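Side-chain contacts in pyruvate kinase 1 (Trypanosoma brucei brucei, PDB 4KCT), which catalyses the transfer of phosphate from phosphoenolpyruvate to ADP, the last step of glycolysis, and also has an intrinsic decarboxylase activity: residues A[114-117]-A[123-126]; A[218-223]-A[254-259]; A[312-317]-A[348-353]; A[369-374]-A[411-416]; A[441-446]-A[454-459]. All coordinates share one frame; numbering follows the deposited sequence.

Contact 1 of 5, residues A[114-117]-A[123-126]; sequences PAYE and EKFY
Lys124, at the start of strand 124-126, lays its aliphatic chain across one face of the Tyr116 ring. CD makes the CH-pi contact, 3.8 Å from the centroid of the Tyr116 ring and offset toward its rim. The chain bends at chi3 (-143°), and NZ ends 4.3 Å from that centroid in an off-centre cation-pi contact, on the side of the phenol oxygen. Tyr126 comes back to the short 3-10 turn that holds Tyr116. Its ring receives Glu117 CB over one face, 4.1 Å from the centroid, while Pro114 CA approaches CE1 of Tyr126 obliquely at 3.5 Å. Running alongside the ring, the extended Glu117 chain takes its carboxylate to a salt bridge with Arg175. A water accepts from Tyr126 N at 3.0 Å and lies 2.9 Å from Tyr116 O, to which it can donate. No direct hydrogen bond joins the two segments, so this surface turn is held to the edge strand of the mixed sheet by dispersion and a weak, off-centre cation-pi contact, with a water between the backbones.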
# COMPACT_ATOMS: atom_id res chain seq x y z
N PRO A 114 49.85 -32.83 -15.69
CA PRO A 114 50.14 -33.51 -14.43
C PRO A 114 51.61 -33.94 -14.31
O PRO A 114 52.06 -34.24 -13.20
CB PRO A 114 49.19 -34.73 -14.44
CG PRO A 114 48.88 -34.95 -15.89
CD PRO A 114 48.89 -33.59 -16.53
N ALA A 115 52.41 -33.74 -15.37
CA ALA A 115 53.87 -33.91 -15.23
C ALA A 115 54.42 -33.00 -14.12
O ALA A 115 55.41 -33.34 -13.47
CB ALA A 115 54.58 -33.62 -16.54
N TYR A 116 53.78 -31.85 -13.92
CA TYR A 116 54.31 -30.82 -13.03
C TYR A 116 53.73 -30.91 -11.61
O TYR A 116 54.02 -30.06 -10.75
CB TYR A 116 54.07 -29.42 -13.62
CG TYR A 116 54.93 -29.14 -14.83
CD1 TYR A 116 56.23 -28.70 -14.68
CD2 TYR A 116 54.50 -29.51 -16.11
CE1 TYR A 116 57.08 -28.58 -15.79
CE2 TYR A 116 55.34 -29.40 -17.21
CZ TYR A 116 56.61 -28.91 -17.04
OH TYR A 116 57.42 -28.74 -18.14
N GLU A 117 52.95 -31.95 -11.36
CA GLU A 117 52.16 -32.03 -10.14
C GLU A 117 53.04 -31.95 -8.88
O GLU A 117 52.63 -31.38 -7.84
CB GLU A 117 51.35 -33.33 -10.13
CG GLU A 117 50.65 -33.60 -8.82
CD GLU A 117 49.93 -34.93 -8.82
OE1 GLU A 117 50.09 -35.70 -9.80
OE2 GLU A 117 49.21 -35.21 -7.84
N GLU A 123 58.33 -20.48 -11.10
CA GLU A 123 58.15 -20.30 -12.56
C GLU A 123 56.86 -20.96 -13.05
O GLU A 123 56.31 -20.58 -14.09
CB GLU A 123 59.33 -20.92 -13.33
CG GLU A 123 60.50 -19.97 -13.56
CD GLU A 123 61.27 -19.66 -12.28
OE1 GLU A 123 61.46 -18.46 -11.98
OE2 GLU A 123 61.66 -20.60 -11.56
N LYS A 124 56.53 -22.10 -12.46
CA LYS A 124 55.48 -22.94 -12.99
C LYS A 124 54.98 -23.92 -11.95
O LYS A 124 55.77 -24.54 -11.24
CB LYS A 124 55.97 -23.69 -14.21
CG LYS A 124 54.95 -24.62 -14.83
CD LYS A 124 55.56 -25.22 -16.08
CE LYS A 124 54.53 -25.40 -17.17
NZ LYS A 124 55.21 -25.60 -18.48
N PHE A 125 53.66 -24.00 -11.80
CA PHE A 125 53.10 -25.00 -10.90
C PHE A 125 51.75 -25.51 -11.39
O PHE A 125 51.14 -24.95 -12.31
CB PHE A 125 53.02 -24.48 -9.45
CG PHE A 125 52.00 -23.38 -9.24
CD1 PHE A 125 50.66 -23.69 -9.03
CD2 PHE A 125 52.40 -22.04 -9.17
CE1 PHE A 125 49.72 -22.68 -8.77
CE2 PHE A 125 51.48 -21.04 -8.90
CZ PHE A 125 50.13 -21.35 -8.72
N TYR A 126 51.31 -26.61 -10.78
CA TYR A 126 50.24 -27.41 -11.32
C TYR A 126 48.93 -27.05 -10.58
O TYR A 126 48.94 -26.79 -9.37
CB TYR A 126 50.58 -28.88 -11.08
CG TYR A 126 49.45 -29.84 -11.33
CD1 TYR A 126 49.10 -30.20 -12.63
CD2 TYR A 126 48.83 -30.52 -10.26
CE1 TYR A 126 48.09 -31.13 -12.86
CE2 TYR A 126 47.88 -31.50 -10.49
CZ TYR A 126 47.50 -31.78 -11.80
OH TYR A 126 46.56 -32.73 -12.04
O HOH W 1 52.92 -28.21 -8.79

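Contact 2 of 5, residues A[218-223]-A[254-259]; sequences EQVREV and EASNGI
Val220 and Ala255 face each other, each with CB directed at the opposite segment, and their CB atoms meet at 3.8 Å. Both valine methyls are turned across this line, toward the end of helix 249-255: CG1, anti to the backbone N (chi1 -177°), reaches Ala255 O at 3.5 Å, and CG2 lies 3.6 Å from Ser256 OG. That hydroxyl is bonded to Ile252 O and Ser238 OG; toward the methyls it makes van der Waals contact. At the margin, Arg221 brings NH2 obliquely to within 4.4 Å of Ala255 CB. Its NE and NH1 grip Glu218 OE2, one turn back, side-on and from the same face of the carboxylate; the NE bond is 2.9 Å. In this TIM barrel, the contact joins outer helix 217-227 to the C-terminal end of helix 249-255 and the residue after it, just ahead of strand 258-262. Its chemistry is van der Waals throughout, methyls set against methyl and already bonded oxygens (Arg224 NH2 takes Ala255 O), consistent with close fit rather than directional bonding.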
# COMPACT_ATOMS: atom_id res chain seq x y z
N GLU A 218 20.73 -30.40 -10.79
CA GLU A 218 21.14 -31.78 -11.11
C GLU A 218 22.10 -32.33 -10.05
O GLU A 218 21.99 -33.49 -9.63
CB GLU A 218 21.76 -31.86 -12.51
CG GLU A 218 22.04 -33.28 -12.98
CD GLU A 218 20.82 -34.21 -12.87
OE1 GLU A 218 21.00 -35.39 -12.49
OE2 GLU A 218 19.67 -33.76 -13.14
N GLN A 219 22.98 -31.48 -9.54
CA GLN A 219 23.83 -31.88 -8.43
C GLN A 219 23.06 -32.27 -7.17
O GLN A 219 23.45 -33.21 -6.46
CB GLN A 219 24.82 -30.78 -8.11
CG GLN A 219 25.79 -30.52 -9.23
CD GLN A 219 27.08 -29.95 -8.72
OE1 GLN A 219 27.08 -29.10 -7.83
NE2 GLN A 219 28.19 -30.48 -9.21
N VAL A 220 22.02 -31.51 -6.83
CA VAL A 220 21.15 -31.92 -5.70
C VAL A 220 20.59 -33.33 -5.91
O VAL A 220 20.63 -34.16 -5.01
CB VAL A 220 19.99 -30.93 -5.48
CG1 VAL A 220 19.19 -31.35 -4.26
CG2 VAL A 220 20.52 -29.50 -5.30
N ARG A 221 20.05 -33.57 -7.11
CA ARG A 221 19.54 -34.88 -7.50
C ARG A 221 20.58 -36.00 -7.42
O ARG A 221 20.27 -37.10 -6.96
CB ARG A 221 18.89 -34.84 -8.90
CG ARG A 221 17.55 -34.09 -8.90
CD ARG A 221 16.80 -34.26 -10.22
NE ARG A 221 17.39 -33.47 -11.30
CZ ARG A 221 17.13 -32.17 -11.51
NH1 ARG A 221 17.71 -31.55 -12.52
NH2 ARG A 221 16.28 -31.51 -10.71
N GLU A 222 21.84 -35.68 -7.73
CA GLU A 222 22.92 -36.64 -7.57
C GLU A 222 23.24 -36.95 -6.13
O GLU A 222 23.48 -38.12 -5.80
CB GLU A 222 24.19 -36.19 -8.32
CG GLU A 222 24.06 -36.39 -9.82
CD GLU A 222 24.99 -35.51 -10.63
OE1 GLU A 222 25.89 -34.86 -10.05
OE2 GLU A 222 24.84 -35.49 -11.87
N VAL A 223 23.18 -35.94 -5.26
CA VAL A 223 23.29 -36.21 -3.83
C VAL A 223 22.13 -37.09 -3.35
O VAL A 223 22.34 -38.05 -2.57
CB VAL A 223 23.35 -34.91 -2.99
CG1 VAL A 223 23.27 -35.23 -1.48
CG2 VAL A 223 24.65 -34.16 -3.32
N GLU A 254 14.18 -25.45 -5.47
CA GLU A 254 13.17 -26.41 -5.88
C GLU A 254 13.58 -27.87 -5.58
O GLU A 254 12.77 -28.66 -5.10
CB GLU A 254 12.84 -26.24 -7.37
CG GLU A 254 12.07 -27.40 -7.95
CD GLU A 254 10.58 -27.19 -7.86
OE1 GLU A 254 10.10 -26.13 -8.33
OE2 GLU A 254 9.89 -28.05 -7.28
N ALA A 255 14.82 -28.23 -5.91
CA ALA A 255 15.28 -29.61 -5.72
C ALA A 255 15.62 -29.97 -4.26
O ALA A 255 15.76 -31.16 -3.93
CB ALA A 255 16.49 -29.89 -6.63
N SER A 256 15.83 -28.94 -3.43
CA SER A 256 16.43 -29.14 -2.10
C SER A 256 15.35 -29.15 -1.04
O SER A 256 14.23 -28.69 -1.29
CB SER A 256 17.44 -28.00 -1.80
OG SER A 256 18.44 -27.94 -2.79
N ASN A 257 15.69 -29.58 0.17
CA ASN A 257 14.80 -29.42 1.30
C ASN A 257 15.03 -28.07 2.00
O ASN A 257 14.22 -27.62 2.78
CB ASN A 257 14.98 -30.56 2.30
CG ASN A 257 14.66 -31.94 1.68
OD1 ASN A 257 15.56 -32.62 1.21
ND2 ASN A 257 13.39 -32.19 1.46
N GLY A 258 16.17 -27.46 1.73
CA GLY A 258 16.57 -26.23 2.44
C GLY A 258 17.89 -25.73 1.89
O GLY A 258 18.48 -26.36 1.00
N ILE A 259 18.32 -24.55 2.35
CA ILE A 259 19.49 -23.88 1.77
C ILE A 259 20.40 -23.40 2.91
O ILE A 259 19.91 -22.98 3.93
CB ILE A 259 19.06 -22.66 0.93
CG1 ILE A 259 18.20 -23.11 -0.25
CG2 ILE A 259 20.29 -21.85 0.50
CD1 ILE A 259 18.99 -23.95 -1.28

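Contact 3 of 5, residues A[312-317]-A[348-353]; sequences AEVSDV and ARICVE
Apolar contacts between Ile350 and two valines carry this helix pair. Ile350 points from helix 340-356 at helix 311-323 and divides its branches between Val314 and Val317, which lie about one turn apart. With chi1 at -60°, its CG2 is anti to the backbone N and meets CG1 of Val317 at 3.6 Å; these two side chains cross at about a right angle. The longer branch runs toward Val314, where Ile350 CD1 reaches Val314 CG2 at 4.0 Å and Ile350 CG1 passes Val314 CG1 at 4.1 Å, the two side chains crossing at a slant. A looser apolar contact sets Cys351 SG 4.2 Å from Val317 CG1.

A second kind of contact is made with the backbone: Ile350 CG2 also touches Val314 O at 3.5 Å, so one methyl is set between the carbonyl of one residue and the side chain of the next turn. No hydrogen bond crosses between the segments, and all four touching residues are buried.

The short helical segments cross at -55°, with 9.5 Å between their axes. Further along helix 311-323, Ala318 and Val321 extend the surface under Ile350 and Cys351. Away from this core, Asp316 pairs with Arg263, a residue of the pyruvate pocket, and exchanges a hydrogen bond with Ser315 of the second subunit. The two helices follow one another in the chain on either side of strand 327-330, the last of the barrel.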
# COMPACT_ATOMS: atom_id res chain seq x y z
N ALA A 312 30.02 -5.46 15.32
CA ALA A 312 29.64 -5.92 13.95
C ALA A 312 29.04 -7.31 14.03
O ALA A 312 28.13 -7.64 13.27
CB ALA A 312 30.88 -5.97 13.04
N GLU A 313 29.57 -8.14 14.93
CA GLU A 313 29.07 -9.49 15.08
C GLU A 313 27.65 -9.53 15.61
O GLU A 313 26.79 -10.30 15.13
CB GLU A 313 30.05 -10.32 15.95
CG GLU A 313 31.25 -10.76 15.12
CD GLU A 313 32.49 -11.11 15.95
OE1 GLU A 313 32.43 -11.02 17.22
OE2 GLU A 313 33.54 -11.40 15.32
N VAL A 314 27.37 -8.72 16.62
CA VAL A 314 26.02 -8.65 17.11
C VAL A 314 25.07 -8.25 16.01
O VAL A 314 24.00 -8.86 15.84
CB VAL A 314 25.90 -7.68 18.29
CG1 VAL A 314 24.43 -7.44 18.60
CG2 VAL A 314 26.62 -8.26 19.50
N SER A 315 25.45 -7.25 15.23
CA SER A 315 24.55 -6.78 14.20
C SER A 315 24.36 -7.81 13.06
O SER A 315 23.26 -7.96 12.54
CB SER A 315 24.99 -5.42 13.70
OG SER A 315 25.39 -5.46 12.37
N ASP A 316 25.41 -8.55 12.74
CA ASP A 316 25.33 -9.62 11.74
C ASP A 316 24.26 -10.66 12.15
O ASP A 316 23.44 -11.09 11.31
CB ASP A 316 26.70 -10.30 11.63
CG ASP A 316 26.78 -11.30 10.46
OD1 ASP A 316 26.26 -11.01 9.35
OD2 ASP A 316 27.33 -12.39 10.66
N VAL A 317 24.33 -11.13 13.38
CA VAL A 317 23.31 -12.10 13.84
C VAL A 317 21.89 -11.49 13.78
O VAL A 317 20.95 -12.12 13.24
CB VAL A 317 23.64 -12.65 15.24
CG1 VAL A 317 22.52 -13.56 15.75
CG2 VAL A 317 24.98 -13.42 15.21
N ALA A 348 21.70 -16.75 21.06
CA ALA A 348 20.28 -16.82 21.48
C ALA A 348 19.68 -15.48 21.92
O ALA A 348 18.56 -15.15 21.54
CB ALA A 348 20.10 -17.88 22.58
N ARG A 349 20.42 -14.70 22.72
CA ARG A 349 19.90 -13.41 23.20
C ARG A 349 19.76 -12.41 22.05
O ARG A 349 18.79 -11.63 22.00
CB ARG A 349 20.82 -12.81 24.30
CG ARG A 349 20.73 -13.54 25.63
CD ARG A 349 21.30 -12.73 26.80
NE ARG A 349 22.70 -12.36 26.62
CZ ARG A 349 23.75 -13.13 26.94
NH1 ARG A 349 24.98 -12.67 26.77
NH2 ARG A 349 23.58 -14.36 27.40
N ILE A 350 20.70 -12.45 21.11
CA ILE A 350 20.61 -11.58 19.93
C ILE A 350 19.40 -11.98 19.06
O ILE A 350 18.67 -11.10 18.57
CB ILE A 350 21.92 -11.60 19.08
CG1 ILE A 350 23.14 -11.12 19.89
CG2 ILE A 350 21.77 -10.75 17.82
CD1 ILE A 350 24.46 -11.64 19.27
N CYS A 351 19.25 -13.28 18.79
CA CYS A 351 18.08 -13.76 18.04
C CYS A 351 16.79 -13.25 18.66
O CYS A 351 15.92 -12.74 17.96
CB CYS A 351 18.03 -15.29 18.06
SG CYS A 351 19.24 -15.99 16.92
N VAL A 352 16.67 -13.39 19.97
CA VAL A 352 15.47 -12.91 20.67
C VAL A 352 15.21 -11.41 20.54
O VAL A 352 14.05 -10.98 20.33
CB VAL A 352 15.44 -13.37 22.14
CG1 VAL A 352 14.40 -12.57 22.93
CG2 VAL A 352 15.16 -14.86 22.22
N GLU A 353 16.28 -10.59 20.65
CA GLU A 353 16.12 -9.14 20.46
C GLU A 353 15.64 -8.84 19.03
O GLU A 353 14.76 -8.01 18.84
CB GLU A 353 17.44 -8.39 20.71
CG GLU A 353 17.84 -8.30 22.16
CD GLU A 353 16.98 -7.36 22.97
OE1 GLU A 353 17.05 -7.42 24.21
OE2 GLU A 353 16.33 -6.47 22.38

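Contact 4 of 5, residues A[369-374]-A[411-416]; sequences NLQKIP and SKYRPN
Gln371 and Lys412 meet because one side chain is folded and the other straight. Gln371 bends at chi2 (-59°), while Lys412 sets CG anti to its backbone N and runs fully extended, so the two arrive from opposite directions. The contact ties the loop leading into helix 377-392 to the end of helix 405-412 of the alpha/beta domain of pyruvate kinase.

Lys412 NZ donates to Gln371 OE1 at 2.8 Å. The ammonium sits well above the amide carbonyl plane, 56° out of it, and hence not on a lone pair. The other end of the amide is anchored as well: Gln371 NE2 donates to Ile367 O and Val288 O, which would fix the rotation of the group and leave its oxygen facing the lysine.

Glu379 of helix 377-392 is the second partner, forming a salt bridge with Lys412 and a hydrogen bond with Tyr413 OH, and its negative charge would be expected to balance the buried ammonium, with the glutamine adding a neutral acceptor. Tyr413 enters beside the lysine, and the amide plane of Gln371 stands 78° from the tyrosine ring. Near the ring plane, at its hydroxyl edge, Gln371 CG lies 3.3 Å from Tyr413 OH.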
# COMPACT_ATOMS: atom_id res chain seq x y z
N ASN A 369 1.25 -12.45 -0.13
CA ASN A 369 0.98 -11.68 -1.36
C ASN A 369 1.78 -12.17 -2.58
O ASN A 369 1.45 -11.85 -3.72
CB ASN A 369 1.25 -10.18 -1.13
CG ASN A 369 0.21 -9.53 -0.22
OD1 ASN A 369 -0.85 -10.11 0.04
ND2 ASN A 369 0.54 -8.37 0.34
N LEU A 370 2.84 -12.95 -2.36
CA LEU A 370 3.60 -13.46 -3.49
C LEU A 370 3.23 -14.89 -3.89
O LEU A 370 3.85 -15.45 -4.78
CB LEU A 370 5.11 -13.35 -3.20
CG LEU A 370 5.60 -11.88 -3.17
CD1 LEU A 370 7.00 -11.78 -2.57
CD2 LEU A 370 5.59 -11.32 -4.61
N GLN A 371 2.27 -15.49 -3.22
CA GLN A 371 1.89 -16.86 -3.55
C GLN A 371 0.96 -16.89 -4.76
O GLN A 371 0.10 -16.02 -4.92
CB GLN A 371 1.23 -17.56 -2.35
CG GLN A 371 2.03 -17.49 -1.04
CD GLN A 371 3.40 -18.12 -1.19
OE1 GLN A 371 3.54 -19.23 -1.71
NE2 GLN A 371 4.42 -17.36 -0.84
N LYS A 372 1.09 -17.91 -5.58
CA LYS A 372 0.22 -18.07 -6.73
C LYS A 372 -1.19 -18.52 -6.29
O LYS A 372 -1.34 -19.33 -5.37
CB LYS A 372 0.83 -19.09 -7.68
CG LYS A 372 0.00 -19.37 -8.93
CD LYS A 372 0.61 -20.52 -9.73
CE LYS A 372 0.79 -20.14 -11.19
NZ LYS A 372 -0.50 -20.20 -11.93
N ILE A 373 -2.21 -17.92 -6.87
CA ILE A 373 -3.60 -18.26 -6.51
C ILE A 373 -4.18 -19.00 -7.72
O ILE A 373 -3.96 -18.57 -8.83
CB ILE A 373 -4.43 -16.98 -6.26
CG1 ILE A 373 -3.87 -16.17 -5.09
CG2 ILE A 373 -5.90 -17.32 -6.02
CD1 ILE A 373 -3.48 -17.01 -3.89
N PRO A 374 -4.88 -20.14 -7.50
CA PRO A 374 -5.34 -20.72 -6.22
C PRO A 374 -4.20 -21.46 -5.49
O PRO A 374 -3.36 -22.08 -6.13
CB PRO A 374 -6.42 -21.71 -6.67
CG PRO A 374 -5.93 -22.19 -8.02
CD PRO A 374 -5.34 -20.95 -8.67
N SER A 411 5.03 -22.51 9.60
CA SER A 411 6.22 -21.66 9.83
C SER A 411 6.50 -20.73 8.64
O SER A 411 6.97 -19.60 8.81
CB SER A 411 7.46 -22.52 10.13
OG SER A 411 8.59 -21.68 10.43
N LYS A 412 6.16 -21.18 7.43
CA LYS A 412 6.37 -20.38 6.24
C LYS A 412 5.69 -18.99 6.41
O LYS A 412 6.19 -17.97 5.91
CB LYS A 412 5.79 -21.10 5.02
CG LYS A 412 5.63 -20.23 3.79
CD LYS A 412 5.12 -21.08 2.61
CE LYS A 412 5.08 -20.23 1.33
NZ LYS A 412 4.64 -21.03 0.16
N TYR A 413 4.55 -18.97 7.10
CA TYR A 413 3.77 -17.72 7.24
C TYR A 413 4.14 -16.92 8.49
O TYR A 413 3.60 -15.83 8.72
CB TYR A 413 2.26 -17.99 7.16
CG TYR A 413 1.84 -18.33 5.75
CD1 TYR A 413 1.73 -17.30 4.78
CD2 TYR A 413 1.91 -19.64 5.29
CE1 TYR A 413 1.46 -17.61 3.44
CE2 TYR A 413 1.72 -19.94 3.94
CZ TYR A 413 1.52 -18.91 3.02
OH TYR A 413 1.37 -19.21 1.68
N ARG A 414 5.19 -17.36 9.18
CA ARG A 414 5.88 -16.51 10.15
C ARG A 414 4.92 -15.99 11.26
O ARG A 414 4.80 -14.79 11.46
CB ARG A 414 6.55 -15.33 9.43
CG ARG A 414 7.73 -15.72 8.50
CD ARG A 414 8.53 -16.87 9.06
NE ARG A 414 9.93 -16.93 8.58
CZ ARG A 414 10.62 -18.06 8.41
NH1 ARG A 414 11.93 -18.01 8.16
NH2 ARG A 414 10.03 -19.25 8.64
N PRO A 415 4.22 -16.89 11.96
CA PRO A 415 3.50 -16.43 13.14
C PRO A 415 4.46 -15.82 14.18
O PRO A 415 5.68 -16.06 14.12
CB PRO A 415 2.86 -17.73 13.70
CG PRO A 415 3.75 -18.83 13.21
CD PRO A 415 4.20 -18.37 11.83
N ASN A 416 3.92 -15.07 15.15
CA ASN A 416 4.79 -14.49 16.18
C ASN A 416 4.82 -15.35 17.46
O ASN A 416 5.33 -14.92 18.48
CB ASN A 416 4.40 -13.04 16.48
CG ASN A 416 3.03 -12.94 17.12
OD1 ASN A 416 2.47 -13.95 17.53
ND2 ASN A 416 2.56 -11.70 17.34

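Contact 5 of 5, residues A[441-446]-A[454-459]; sequences VFYDAA and KEKRVK. With FDP (2,6-di-O-phosphono-beta-D-fructofuranose), chain F.
Arg457 can be followed outward from helix 455-467, across the Tyr443 ring and on to the bound sugar bisphosphate. Its CB places CG anti to the carbonyl carbon (chi1 -78°), over one face of the tyrosine and offset toward the CG end of the ring. There Arg457 CG stands 3.7 Å from the ring centroid, a CH-pi contact, with Tyr443 CG its nearest atom at 3.4 Å. The next carbon, CD, passes Tyr443 CD2 at 3.8 Å before the chain bends at chi3. NE is taken by Asp451 in a salt bridge, which would limit the rotation of the guanidinium. At the tip, NH1 donates to FDP O2P at 2.9 Å and NH2 to FDP O1P at 3.0 Å, so two nitrogens grip two oxygens of one phosphate. Lys454 NZ also donates to O1P, at 2.7 Å.

At the far end of the tyrosine, Gly449 O holds the hydroxyl by a hydrogen bond and Lys456 CD packs against Tyr443 OH at 3.3 Å, while the Lys456 ammonium turns to Ser448 O. Positive side chains gathered at a phosphate, one of them braced by an aromatic face and an acidic residue, form part of the sugar bisphosphate effector site of the pyruvate kinase C-terminal domain.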
# COMPACT_ATOMS: atom_id res chain seq x y z
N VAL A 441 6.77 -32.41 19.83
CA VAL A 441 6.46 -33.39 20.85
C VAL A 441 6.17 -34.70 20.16
O VAL A 441 5.41 -34.74 19.19
CB VAL A 441 5.19 -33.01 21.65
CG1 VAL A 441 5.08 -33.87 22.90
CG2 VAL A 441 5.24 -31.55 22.04
N PHE A 442 6.73 -35.78 20.67
CA PHE A 442 6.57 -37.08 20.03
C PHE A 442 5.33 -37.80 20.56
O PHE A 442 5.16 -37.97 21.78
CB PHE A 442 7.82 -37.92 20.28
CG PHE A 442 7.73 -39.31 19.73
CD1 PHE A 442 7.52 -39.53 18.38
CD2 PHE A 442 7.88 -40.41 20.58
CE1 PHE A 442 7.50 -40.83 17.87
CE2 PHE A 442 7.87 -41.70 20.08
CZ PHE A 442 7.66 -41.91 18.72
N TYR A 443 4.48 -38.26 19.65
CA TYR A 443 3.36 -39.16 19.99
C TYR A 443 3.71 -40.57 19.57
O TYR A 443 3.89 -40.84 18.38
CB TYR A 443 2.07 -38.73 19.29
CG TYR A 443 0.88 -39.69 19.54
CD1 TYR A 443 0.17 -39.66 20.75
CD2 TYR A 443 0.47 -40.61 18.57
CE1 TYR A 443 -0.88 -40.55 21.01
CE2 TYR A 443 -0.59 -41.51 18.82
CZ TYR A 443 -1.27 -41.44 20.04
OH TYR A 443 -2.33 -42.28 20.30
N ASP A 444 3.79 -41.47 20.54
CA ASP A 444 4.15 -42.86 20.27
C ASP A 444 2.93 -43.72 19.93
O ASP A 444 2.26 -44.25 20.81
CB ASP A 444 4.87 -43.44 21.48
CG ASP A 444 5.55 -44.77 21.17
OD1 ASP A 444 5.11 -45.47 20.24
OD2 ASP A 444 6.55 -45.08 21.84
N ALA A 445 2.65 -43.87 18.63
CA ALA A 445 1.40 -44.49 18.20
C ALA A 445 1.40 -46.00 18.45
O ALA A 445 0.36 -46.58 18.76
CB ALA A 445 1.13 -44.19 16.74
N ALA A 446 2.59 -46.60 18.41
CA ALA A 446 2.73 -48.01 18.78
C ALA A 446 2.37 -48.24 20.26
O ALA A 446 1.76 -49.25 20.60
CB ALA A 446 4.13 -48.52 18.48
N LYS A 454 -7.70 -37.86 16.16
CA LYS A 454 -6.75 -36.78 16.54
C LYS A 454 -6.76 -36.38 18.01
O LYS A 454 -5.94 -35.57 18.44
CB LYS A 454 -6.91 -35.50 15.67
CG LYS A 454 -7.64 -35.68 14.35
CD LYS A 454 -6.75 -36.35 13.35
CE LYS A 454 -7.44 -36.53 12.02
NZ LYS A 454 -6.87 -37.74 11.37
N GLU A 455 -7.73 -36.88 18.77
CA GLU A 455 -7.93 -36.36 20.14
C GLU A 455 -6.74 -36.61 21.11
O GLU A 455 -6.44 -35.76 21.95
CB GLU A 455 -9.23 -36.93 20.73
CG GLU A 455 -10.48 -36.47 19.99
CD GLU A 455 -10.68 -34.96 20.08
OE1 GLU A 455 -11.35 -34.40 19.19
OE2 GLU A 455 -10.14 -34.33 21.01
N LYS A 456 -6.09 -37.77 21.01
CA LYS A 456 -4.95 -38.06 21.88
C LYS A 456 -3.79 -37.13 21.55
O LYS A 456 -3.12 -36.61 22.44
CB LYS A 456 -4.51 -39.52 21.74
CG LYS A 456 -5.49 -40.51 22.36
CD LYS A 456 -5.18 -41.94 21.93
CE LYS A 456 -6.12 -42.92 22.60
NZ LYS A 456 -5.60 -44.30 22.41
N ARG A 457 -3.53 -36.95 20.26
CA ARG A 457 -2.46 -36.06 19.87
C ARG A 457 -2.73 -34.62 20.23
O ARG A 457 -1.82 -33.91 20.66
CB ARG A 457 -2.13 -36.23 18.39
CG ARG A 457 -1.29 -37.47 18.14
CD ARG A 457 -1.15 -37.75 16.66
NE ARG A 457 -2.43 -38.05 16.03
CZ ARG A 457 -2.61 -38.03 14.71
NH1 ARG A 457 -1.62 -37.61 13.92
NH2 ARG A 457 -3.78 -38.41 14.19
N VAL A 458 -3.97 -34.17 20.07
CA VAL A 458 -4.29 -32.80 20.43
C VAL A 458 -4.14 -32.59 21.92
O VAL A 458 -3.59 -31.57 22.35
CB VAL A 458 -5.70 -32.38 19.96
CG1 VAL A 458 -6.12 -31.06 20.61
CG2 VAL A 458 -5.72 -32.25 18.43
N LYS A 459 -4.64 -33.53 22.71
CA LYS A 459 -4.43 -33.49 24.15
C LYS A 459 -2.95 -33.41 24.54
O LYS A 459 -2.56 -32.61 25.38
CB LYS A 459 -5.12 -34.67 24.85
CG LYS A 459 -4.95 -34.71 26.37
CD LYS A 459 -5.92 -35.71 27.00
CE LYS A 459 -5.48 -36.13 28.39
NZ LYS A 459 -4.86 -35.02 29.17
P1 FDP F . -3.16 -37.97 10.48
O1P FDP F . -4.17 -37.37 11.43
O2P FDP F . -1.92 -38.43 11.20
O3P FDP F . -3.73 -38.95 9.47
O1 FDP F . -3.94 -37.59 7.18
C1 FDP F . -4.45 -36.52 7.98
C2 FDP F . -3.28 -35.83 8.68
O2 FDP F . -2.58 -36.72 9.60
C3 FDP F . -3.69 -34.56 9.41
O3 FDP F . -4.37 -34.84 10.64
C4 FDP F . -2.33 -33.93 9.67
O4 FDP F . -2.40 -32.54 10.03
C5 FDP F . -1.66 -34.15 8.32
O5 FDP F . -2.32 -35.33 7.73
C6 FDP F . -0.16 -34.38 8.49
O6 FDP F . 0.45 -34.26 7.20
P2 FDP F . 2.06 -34.12 7.10
O4P FDP F . 2.37 -32.76 7.75
O5P FDP F . 2.56 -35.30 7.87
O6P FDP F . 2.35 -34.15 5.62

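The five contacts follow one another along the chain without touching. Contacts 2 and 3 belong to the helical shell of the barrel that holds pyruvate and magnesium; their centres are about 30 Å apart, on opposite sides of the chain's centre. Of the two, contact 3 is the one with a salt-bridge link to the pyruvate pocket. Contact 4 comes within about 10 Å of both, nearest atoms, where the barrel gives way to the alpha/beta domain. Contact 5 grips one phosphate of the effector, and the Lys412 side chain of contact 4 lies about 12 Å from that ligand. Contact 1 sits far away, its centre about 64 Å from that of contact 5.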